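Local coordinates for amphoterin-induced protein 1 (Mus musculus, PDB 2XOT), which promotes growth and fasciculation of hippocampal neurites as a cell-adhesion protein that dimerises through its leucine-rich repeats, at residues C16-S20 against N21-C25; D128-A131 against F132-M135. All coordinates share one frame; numbering follows the deposited sequence.

Interaction 1 (C16-S20 against N21-C25)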
loop_
_atom_site.group_PDB
_atom_site.type_symbol
_atom_site.label_atom_id
_atom_site.label_comp_id
_atom_site.label_asym_id
_atom_site.label_seq_id
_atom_site.Cartn_x
_atom_site.Cartn_y
_atom_site.Cartn_z
ATOM N N CYS B 16 -4.946 -20.847 -13.599
ATOM C CA CYS B 16 -5.132 -19.524 -13.020
ATOM C C CYS B 16 -6.524 -18.986 -13.245
ATOM O O CYS B 16 -7.218 -19.337 -14.196
ATOM C CB CYS B 16 -4.147 -18.547 -13.646
ATOM S SG CYS B 16 -2.463 -18.968 -13.323
ATOM N N LEU B 17 -6.908 -18.108 -12.344
ATOM C CA LEU B 17 -8.047 -17.246 -12.506
ATOM C C LEU B 17 -7.448 -15.912 -12.866
ATOM O O LEU B 17 -6.624 -15.392 -12.133
ATOM C CB LEU B 17 -8.763 -17.076 -11.181
ATOM C CG LEU B 17 -9.835 -18.033 -10.696
ATOM C CD1 LEU B 17 -9.958 -17.881 -9.152
ATOM C CD2 LEU B 17 -11.127 -17.694 -11.416
ATOM N N CYS B 18 -7.867 -15.356 -13.991
ATOM C CA CYS B 18 -7.376 -14.076 -14.427
ATOM C C CYS B 18 -8.486 -13.026 -14.295
ATOM O O CYS B 18 -9.518 -13.111 -14.958
ATOM C CB CYS B 18 -6.901 -14.208 -15.861
ATOM S SG CYS B 18 -5.546 -15.375 -15.973
ATOM N N ALA B 19 -8.254 -12.060 -13.417
ATOM C CA ALA B 19 -9.162 -10.960 -13.166
ATOM C C ALA B 19 -8.432 -9.668 -13.536
ATOM O O ALA B 19 -7.718 -9.108 -12.714
ATOM C CB ALA B 19 -9.515 -10.957 -11.729
ATOM N N SER B 20 -8.615 -9.201 -14.770
ATOM C CA SER B 20 -7.771 -8.168 -15.393
ATOM C C SER B 20 -6.321 -8.355 -14.988
ATOM O O SER B 20 -5.706 -9.341 -15.378
ATOM C CB SER B 20 -8.287 -6.730 -15.168
ATOM O OG SER B 20 -8.352 -6.367 -13.801
ATOM N N ASN B 21 -5.767 -7.439 -14.195
ATOM C CA ASN B 21 -4.336 -7.496 -13.851
ATOM C C ASN B 21 -3.987 -8.358 -12.632
ATOM O O ASN B 21 -2.845 -8.374 -12.199
ATOM C CB ASN B 21 -3.713 -6.088 -13.781
ATOM C CG ASN B 21 -4.234 -5.239 -12.638
ATOM O OD1 ASN B 21 -5.036 -5.684 -11.820
ATOM N ND2 ASN B 21 -3.737 -3.991 -12.553
ATOM N N ILE B 22 -4.945 -9.127 -12.126
ATOM C CA ILE B 22 -4.667 -10.094 -11.061
ATOM C C ILE B 22 -4.736 -11.564 -11.535
ATOM O O ILE B 22 -5.754 -11.994 -12.065
ATOM C CB ILE B 22 -5.672 -9.922 -9.914
ATOM C CG1 ILE B 22 -5.439 -8.563 -9.228
ATOM C CG2 ILE B 22 -5.566 -11.092 -8.901
ATOM C CD1 ILE B 22 -6.352 -8.323 -8.057
ATOM N N LEU B 23 -3.654 -12.328 -11.336
ATOM C CA LEU B 23 -3.690 -13.776 -11.606
ATOM C C LEU B 23 -3.764 -14.463 -10.273
ATOM O O LEU B 23 -2.893 -14.278 -9.453
ATOM C CB LEU B 23 -2.438 -14.271 -12.334
ATOM C CG LEU B 23 -2.093 -13.823 -13.762
ATOM C CD1 LEU B 23 -1.492 -14.994 -14.538
ATOM C CD2 LEU B 23 -3.240 -13.151 -14.516
ATOM N N SER B 24 -4.811 -15.229 -10.047
ATOM C CA SER B 24 -4.926 -16.046 -8.831
ATOM C C SER B 24 -4.727 -17.506 -9.246
ATOM O O SER B 24 -5.599 -18.076 -9.890
ATOM C CB SER B 24 -6.314 -15.832 -8.194
ATOM O OG SER B 24 -6.489 -16.557 -6.972
ATOM N N CYS B 25 -3.572 -18.089 -8.901
ATOM C CA CYS B 25 -3.239 -19.461 -9.292
ATOM C C CYS B 25 -2.880 -20.328 -8.057
ATOM O O CYS B 25 -1.972 -21.171 -8.099
ATOM C CB CYS B 25 -2.085 -19.451 -10.298
ATOM S SG CYS B 25 -2.075 -18.107 -11.509
#
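Leu17 O takes the backbone N-H of Ser24 at 2.8 Å, N to O, and the CA of Leu23 also leans on the same oxygen with a C-H...O contact. Leu17 N returns a bond of equal length to Ser24 O, so the two residues form an antiparallel hydrogen-bonded pair. Ala19 and Ile22 repeat the pattern at the other end, where Ile22 N bonds Ala19 O as the chain reverses through a type II' turn with Ser20 and Asn21 at its corners. Between them sits the non-hydrogen-bonded pair of Cys18 and Leu23.

The open end of the hairpin is stapled by the disulfide Cys16 SG to Cys25 SG, 2.0 Å, with a torsion of 104° about the S-S bond. Both sulfurs lie beside their own backbone N, Cys16 with chi1 -63°, which swings them together across the strand ends. On the face carrying Cys18 and Leu23, the CD2 methyl of Leu23 rests 3.5 Å from Cys18 SG, a sulfur itself bonded to Cys12. On the reverse face Leu17 and Ser24 meet through their CB atoms, 4.1 Å apart, and the CB of Ala19 lies 4.4 Å from that of Ile22.

This disulfide-braced hairpin belongs to the LRRNT cap. Tyr142 of the second subunit hydrogen-bonds Asn21 OD1 at the turn and packs on Ile22, while Tyr120 of that subunit lies against Ser24, so the cap contributes to the dimer interface. Strand 17-19 is the outermost strand of the long sheet within the chain; strand 22-24 runs antiparallel to it and parallel to strand 43-45, whose Leu43 and Leu44 touch Ile22 and Leu23.

Interaction 2 (D128-A131 against F132-M135)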
loop_
_atom_site.group_PDB
_atom_site.type_symbol
_atom_site.label_atom_id
_atom_site.label_comp_id
_atom_site.label_asym_id
_atom_site.label_seq_id
_atom_site.Cartn_x
_atom_site.Cartn_y
_atom_site.Cartn_z
ATOM N N ASP B 128 22.794 -13.438 6.106
ATOM C CA ASP B 128 23.946 -12.730 5.528
ATOM C C ASP B 128 23.507 -11.316 5.179
ATOM O O ASP B 128 22.609 -11.151 4.389
ATOM C CB ASP B 128 24.446 -13.459 4.260
ATOM C CG ASP B 128 25.668 -12.787 3.621
ATOM O OD1 ASP B 128 25.921 -11.580 3.875
ATOM O OD2 ASP B 128 26.386 -13.480 2.858
ATOM N N ARG B 129 24.150 -10.309 5.754
ATOM C CA ARG B 129 23.862 -8.893 5.418
ATOM C C ARG B 129 23.806 -8.599 3.921
ATOM O O ARG B 129 23.030 -7.731 3.473
ATOM C CB ARG B 129 24.909 -7.971 6.018
ATOM C CG ARG B 129 24.859 -6.531 5.489
ATOM C CD ARG B 129 23.509 -5.845 5.826
ATOM N NE ARG B 129 23.408 -4.491 5.281
ATOM C CZ ARG B 129 23.158 -4.197 4.002
ATOM N NH1 ARG B 129 22.991 -5.154 3.100
ATOM N NH2 ARG B 129 23.108 -2.927 3.600
ATOM N N ASN B 130 24.639 -9.290 3.148
ATOM C CA ASN B 130 24.709 -9.045 1.719
ATOM C C ASN B 130 23.518 -9.589 0.932
ATOM O O ASN B 130 23.328 -9.212 -0.210
ATOM C CB ASN B 130 26.022 -9.594 1.139
ATOM C CG ASN B 130 27.237 -8.775 1.563
ATOM O OD1 ASN B 130 28.340 -9.316 1.675
ATOM N ND2 ASN B 130 27.039 -7.466 1.805
ATOM N N ALA B 131 22.702 -10.460 1.516
ATOM C CA ALA B 131 21.466 -10.890 0.833
ATOM C C ALA B 131 20.554 -9.698 0.503
ATOM O O ALA B 131 19.814 -9.708 -0.493
ATOM C CB ALA B 131 20.716 -11.945 1.665
ATOM N N PHE B 132 20.627 -8.667 1.332
ATOM C CA PHE B 132 19.767 -7.479 1.206
ATOM C C PHE B 132 20.503 -6.224 0.750
ATOM O O PHE B 132 19.996 -5.110 0.868
ATOM C CB PHE B 132 19.103 -7.215 2.531
ATOM C CG PHE B 132 18.521 -8.453 3.154
ATOM C CD1 PHE B 132 17.246 -8.881 2.818
ATOM C CD2 PHE B 132 19.250 -9.184 4.065
ATOM C CE1 PHE B 132 16.721 -10.029 3.378
ATOM C CE2 PHE B 132 18.722 -10.312 4.636
ATOM C CZ PHE B 132 17.449 -10.731 4.295
ATOM N N GLU B 133 21.698 -6.412 0.222
ATOM C CA GLU B 133 22.472 -5.291 -0.294
ATOM C C GLU B 133 21.686 -4.545 -1.371
ATOM O O GLU B 133 21.095 -5.164 -2.252
ATOM C CB GLU B 133 23.810 -5.785 -0.829
ATOM C CG GLU B 133 24.749 -4.704 -1.290
ATOM C CD GLU B 133 25.336 -3.889 -0.167
ATOM O OE1 GLU B 133 25.083 -4.192 1.027
ATOM O OE2 GLU B 133 26.069 -2.931 -0.483
ATOM N N ASP B 134 21.679 -3.214 -1.234
ATOM C CA ASP B 134 21.118 -2.247 -2.187
ATOM C C ASP B 134 19.591 -2.135 -2.208
ATOM O O ASP B 134 19.008 -1.481 -3.073
ATOM C CB ASP B 134 21.693 -2.471 -3.593
ATOM C CG ASP B 134 23.161 -2.047 -3.692
ATOM O OD1 ASP B 134 23.490 -0.909 -3.298
ATOM O OD2 ASP B 134 23.986 -2.856 -4.158
ATOM N N MET B 135 18.936 -2.755 -1.237
ATOM C CA MET B 135 17.491 -2.668 -1.146
ATOM C C MET B 135 17.149 -1.331 -0.487
ATOM O O MET B 135 16.856 -1.254 0.714
ATOM C CB MET B 135 16.965 -3.858 -0.363
ATOM C CG MET B 135 17.244 -5.146 -1.059
ATOM S SD MET B 135 16.578 -6.507 -0.104
ATOM C CE MET B 135 14.882 -6.399 -0.652
#
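The charged pair here is Arg129 with Glu133: NH1 lies 3.1 Å from Glu133 OE1 in a salt bridge, the two side chains crossing at about a right angle with their flat groups 38° apart. The bend at chi2 (62°) turns the end of the Arg129 side chain toward Glu133, four residues further along, and its NE is held by the backbone oxygen of Asn160.

Among the backbone bonds, Phe132 N to Arg129 O (3.4 Å) and Glu133 N to Asn130 O are both weak. Ahead of them Asp128 OD1 accepts from Asn130 N at 2.7 Å, closing an Asx turn, with the N-H coming from above the carboxylate plane.

The apolar contact is a CH-pi one: Ala131 CB stands over one face of the Phe132 ring, 4.2 Å from its centroid, while Met135 SD lies at the ring's edge. A serine in place of Phe132 would probably take away the ring face under the Ala131 methyl and the edge beside the Met135 sulfur, leaving a gap on the buried side of the turn.

The short 3-10 turn 129-131 and the type II turn from Phe132 to Met135 form part of the loop connecting strands 116-118 and 140-142, as on the convex side of a leucine-rich repeat solenoid.

Overall arrangement
Interaction 1 comes first along the chain, in the LRRNT cap, and interaction 2 follows in LRR 4; their centres are about 32 Å apart and their nearest atoms about 21 Å, so they do not touch. What joins them is the long sheet of the leucine-rich repeat solenoid. Interaction 1 supplies its first two strands, 17-19 and 22-24, whereas interaction 2 is part of the loop between strands 116-118 and 140-142 of the same sheet. The hairpin touches the second subunit, whereas no other chain of the assembly reaches 128-135: one contact lies in the cap and at the dimer interface, the other in the connection from one repeat strand to the next.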